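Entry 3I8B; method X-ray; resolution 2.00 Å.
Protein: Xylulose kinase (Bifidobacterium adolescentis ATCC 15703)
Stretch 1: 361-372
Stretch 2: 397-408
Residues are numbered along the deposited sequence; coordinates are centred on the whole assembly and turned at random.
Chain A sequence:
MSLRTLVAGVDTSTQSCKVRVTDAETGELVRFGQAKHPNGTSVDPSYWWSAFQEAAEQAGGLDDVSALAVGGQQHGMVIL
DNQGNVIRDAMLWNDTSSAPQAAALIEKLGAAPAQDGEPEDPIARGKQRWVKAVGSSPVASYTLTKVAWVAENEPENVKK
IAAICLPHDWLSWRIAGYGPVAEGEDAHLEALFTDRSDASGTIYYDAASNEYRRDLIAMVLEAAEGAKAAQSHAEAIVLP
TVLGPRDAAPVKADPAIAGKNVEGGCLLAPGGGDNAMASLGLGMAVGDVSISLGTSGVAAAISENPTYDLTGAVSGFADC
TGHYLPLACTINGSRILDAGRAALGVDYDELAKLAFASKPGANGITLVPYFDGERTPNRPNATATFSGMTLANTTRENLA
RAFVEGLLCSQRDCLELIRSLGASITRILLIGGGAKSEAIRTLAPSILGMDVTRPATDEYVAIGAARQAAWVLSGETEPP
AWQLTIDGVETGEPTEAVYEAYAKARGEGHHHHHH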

# COMPACT_ATOMS: atom_id res chain seq x y z
N GLY A 361 -23.81 18.98 10.52
CA GLY A 361 -23.53 19.01 11.94
C GLY A 361 -24.48 18.11 12.69
O GLY A 361 -24.29 17.84 13.88
N ALA A 362 -25.52 17.65 11.99
CA ALA A 362 -26.49 16.73 12.57
C ALA A 362 -27.10 17.31 13.85
O ALA A 362 -27.32 16.59 14.82
CB ALA A 362 -25.85 15.37 12.85
N ASN A 363 -27.34 18.61 13.83
CA ASN A 363 -27.91 19.28 14.98
C ASN A 363 -27.18 18.94 16.28
O ASN A 363 -27.81 18.81 17.34
CB ASN A 363 -29.41 18.96 15.10
CG ASN A 363 -30.23 19.66 14.03
OD1 ASN A 363 -30.43 20.88 14.08
ND2 ASN A 363 -30.69 18.89 13.04
N GLY A 364 -25.87 18.76 16.18
CA GLY A 364 -25.02 18.68 17.36
C GLY A 364 -24.47 17.31 17.70
O GLY A 364 -23.58 17.19 18.53
N ILE A 365 -24.99 16.27 17.06
CA ILE A 365 -24.49 14.92 17.31
C ILE A 365 -23.24 14.63 16.50
O ILE A 365 -23.19 14.83 15.28
CB ILE A 365 -25.55 13.87 16.98
CG1 ILE A 365 -26.77 14.03 17.89
CG2 ILE A 365 -24.95 12.46 17.08
CD1 ILE A 365 -27.92 13.10 17.52
N THR A 366 -22.21 14.14 17.18
CA THR A 366 -20.96 13.78 16.54
C THR A 366 -20.65 12.31 16.80
O THR A 366 -20.76 11.82 17.93
CB THR A 366 -19.81 14.62 17.08
OG1 THR A 366 -20.03 15.99 16.76
CG2 THR A 366 -18.49 14.16 16.47
N LEU A 367 -20.28 11.60 15.74
CA LEU A 367 -19.79 10.24 15.84
C LEU A 367 -18.28 10.23 15.64
O LEU A 367 -17.80 10.76 14.63
CB LEU A 367 -20.44 9.35 14.77
CG LEU A 367 -19.83 7.95 14.64
CD1 LEU A 367 -19.92 7.19 15.98
CD2 LEU A 367 -20.48 7.15 13.51
N VAL A 368 -17.54 9.66 16.59
CA VAL A 368 -16.15 9.30 16.37
C VAL A 368 -16.13 7.80 16.14
O VAL A 368 -16.24 7.01 17.08
CB VAL A 368 -15.24 9.67 17.56
CG1 VAL A 368 -13.79 9.20 17.31
CG2 VAL A 368 -15.28 11.16 17.82
N PRO A 369 -16.00 7.39 14.87
CA PRO A 369 -16.36 6.03 14.47
C PRO A 369 -15.25 5.00 14.65
O PRO A 369 -15.00 4.25 13.71
CB PRO A 369 -16.62 6.18 12.96
CG PRO A 369 -16.12 7.56 12.58
CD PRO A 369 -15.41 8.14 13.75
N TYR A 370 -14.61 4.96 15.81
CA TYR A 370 -13.52 4.01 16.02
C TYR A 370 -14.05 2.62 16.39
O TYR A 370 -13.60 2.00 17.36
CB TYR A 370 -12.52 4.51 17.06
CG TYR A 370 -11.88 5.85 16.73
CD1 TYR A 370 -11.94 6.38 15.45
CD2 TYR A 370 -11.19 6.56 17.71
CE1 TYR A 370 -11.35 7.61 15.15
CE2 TYR A 370 -10.61 7.77 17.42
CZ TYR A 370 -10.69 8.29 16.14
OH TYR A 370 -10.09 9.49 15.88
N PHE A 371 -15.01 2.12 15.62
CA PHE A 371 -15.52 0.78 15.85
C PHE A 371 -14.34 -0.18 15.81
O PHE A 371 -13.65 -0.26 14.79
CB PHE A 371 -16.54 0.40 14.79
CG PHE A 371 -17.75 1.27 14.79
CD1 PHE A 371 -18.80 1.03 15.67
CD2 PHE A 371 -17.85 2.34 13.92
CE1 PHE A 371 -19.92 1.83 15.68
CE2 PHE A 371 -18.97 3.16 13.92
CZ PHE A 371 -20.00 2.90 14.80
N ASP A 372 -14.09 -0.88 16.91
CA ASP A 372 -12.98 -1.83 16.96
C ASP A 372 -11.61 -1.15 16.86
O ASP A 372 -10.66 -1.73 16.36
CB ASP A 372 -13.14 -2.87 15.84
CG ASP A 372 -14.50 -3.55 15.86
OD1 ASP A 372 -14.71 -4.44 16.71
OD2 ASP A 372 -15.37 -3.19 15.04
N GLU A 397 -32.91 10.77 11.98
CA GLU A 397 -32.36 11.65 10.96
C GLU A 397 -30.97 12.14 11.35
O GLU A 397 -30.00 11.98 10.60
CB GLU A 397 -33.29 12.83 10.69
CG GLU A 397 -34.52 12.48 9.85
CD GLU A 397 -35.75 12.13 10.69
OE1 GLU A 397 -35.64 11.99 11.94
OE2 GLU A 397 -36.84 12.00 10.07
N ASN A 398 -30.88 12.74 12.54
CA ASN A 398 -29.62 13.29 13.02
C ASN A 398 -28.56 12.20 13.25
O ASN A 398 -27.39 12.40 12.96
CB ASN A 398 -29.84 14.10 14.29
CG ASN A 398 -30.61 15.37 14.05
OD1 ASN A 398 -31.23 15.93 14.96
ND2 ASN A 398 -30.57 15.86 12.81
N LEU A 399 -28.98 11.06 13.79
CA LEU A 399 -28.05 9.94 13.96
C LEU A 399 -27.53 9.48 12.60
O LEU A 399 -26.33 9.29 12.41
CB LEU A 399 -28.70 8.76 14.68
CG LEU A 399 -28.90 8.86 16.21
CD1 LEU A 399 -29.70 7.69 16.70
CD2 LEU A 399 -27.58 8.93 16.97
N ALA A 400 -28.45 9.28 11.66
CA ALA A 400 -28.09 8.90 10.30
C ALA A 400 -27.02 9.85 9.76
O ALA A 400 -25.98 9.42 9.29
CB ALA A 400 -29.32 8.93 9.40
N ARG A 401 -27.29 11.14 9.87
CA ARG A 401 -26.38 12.16 9.39
C ARG A 401 -25.03 12.11 10.12
O ARG A 401 -23.98 12.36 9.52
CB ARG A 401 -27.03 13.55 9.52
CG ARG A 401 -26.17 14.71 9.05
CD ARG A 401 -25.92 14.64 7.54
NE ARG A 401 -25.34 15.88 7.03
CZ ARG A 401 -25.97 16.73 6.22
NH1 ARG A 401 -27.21 16.48 5.83
NH2 ARG A 401 -25.36 17.83 5.81
N ALA A 402 -25.07 11.77 11.41
CA ALA A 402 -23.84 11.64 12.21
C ALA A 402 -22.98 10.45 11.77
O ALA A 402 -21.76 10.51 11.83
CB ALA A 402 -24.17 11.55 13.72
N PHE A 403 -23.63 9.37 11.34
CA PHE A 403 -22.91 8.22 10.80
C PHE A 403 -22.15 8.62 9.52
O PHE A 403 -20.97 8.30 9.36
CB PHE A 403 -23.88 7.09 10.46
CG PHE A 403 -24.18 6.16 11.62
CD1 PHE A 403 -23.24 5.23 12.04
CD2 PHE A 403 -25.41 6.19 12.24
CE1 PHE A 403 -23.52 4.37 13.08
CE2 PHE A 403 -25.70 5.33 13.29
CZ PHE A 403 -24.76 4.42 13.70
N VAL A 404 -22.83 9.31 8.62
CA VAL A 404 -22.20 9.76 7.37
C VAL A 404 -21.12 10.82 7.62
O VAL A 404 -20.01 10.75 7.06
CB VAL A 404 -23.23 10.31 6.38
CG1 VAL A 404 -22.54 10.80 5.11
CG2 VAL A 404 -24.27 9.25 6.04
N GLU A 405 -21.43 11.80 8.45
CA GLU A 405 -20.49 12.87 8.74
C GLU A 405 -19.28 12.32 9.47
O GLU A 405 -18.18 12.85 9.35
CB GLU A 405 -21.17 13.99 9.54
CG GLU A 405 -22.22 14.77 8.75
CD GLU A 405 -22.68 16.05 9.45
OE1 GLU A 405 -22.50 16.15 10.69
OE2 GLU A 405 -23.22 16.95 8.77
N GLY A 406 -19.47 11.24 10.22
CA GLY A 406 -18.38 10.64 10.96
C GLY A 406 -17.41 9.96 10.02
O GLY A 406 -16.21 10.12 10.15
N LEU A 407 -17.94 9.18 9.09
CA LEU A 407 -17.13 8.52 8.08
C LEU A 407 -16.25 9.54 7.36
O LEU A 407 -15.04 9.38 7.28
CB LEU A 407 -18.04 7.79 7.08
CG LEU A 407 -17.41 6.96 5.96
CD1 LEU A 407 -18.44 6.02 5.37
CD2 LEU A 407 -16.82 7.85 4.87
N LEU A 408 -16.86 10.61 6.86
CA LEU A 408 -16.15 11.64 6.10
C LEU A 408 -15.16 12.43 6.94
O LEU A 408 -14.08 12.77 6.46
CB LEU A 408 -17.13 12.60 5.43
CG LEU A 408 -17.74 12.10 4.12
CD1 LEU A 408 -16.66 11.88 3.07
CD2 LEU A 408 -18.50 10.81 4.36
O HOH W 1 -21.82 15.08 12.92
O HOH W 2 -20.55 12.56 13.02

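A short strand around Leu367 crosses part of a longer helix, the two axes 45° apart in direction and 7.0 Å at closest approach; with its flanking loops it buries 608 Å² between the stretches, both sides summed. At this spacing the helix presents small residues to the strand, Ala402 and Gly406. The Ala402 methyl meets Ile365 CG2 at 3.6 Å (from Ala402 CB) and also borders the CB atoms of Ala362 and Leu367. At Gly406, one turn on, a CB would point toward the strand and sit 3.1 Å from Leu367 O, so its absence lets Leu367 O approach Gly406 CA to 3.7 Å. Pro369 CG lies 3.5 Å from Gly406 O. Leu367 O is buried here with no polar partner in the model.

The strand alternates: Leu367 points toward the helix, Thr366 and Val368 away. Ile365, with chi1 m and chi2 t, extends its CD1 along the helix to Leu399 CD2 (4.2 Å), while Leu367, with chi1 t and chi2 p, brings CD2 to Phe403 CD1 at 3.7 Å. Leu399 and Phe403 leave the helix pointing away, yet both have chi1 m and their ends come back nearer the contact. Phe403 CE1 also meets Phe371 CZ at 4.2 Å.

Polar links complete the contact. Glu405, pointing toward the loop with chi1 m and chi2 t, accepts a nearly straight hydrogen bond from Gly361 N to OE2 (2.7 Å). Arg401 bends at chi2 p, and its NE forms a salt bridge with the same Glu405 OE2 at 2.9 Å, anchoring the carboxylate. Gly361 suits its backbone angles, at which a CB would jam against the preceding carbonyl. Two waters bridge the stretches: water 1 donates to Ile365 O and Glu405 OE1, while water 2 accepts from Leu367 N and donates to Ala402 O.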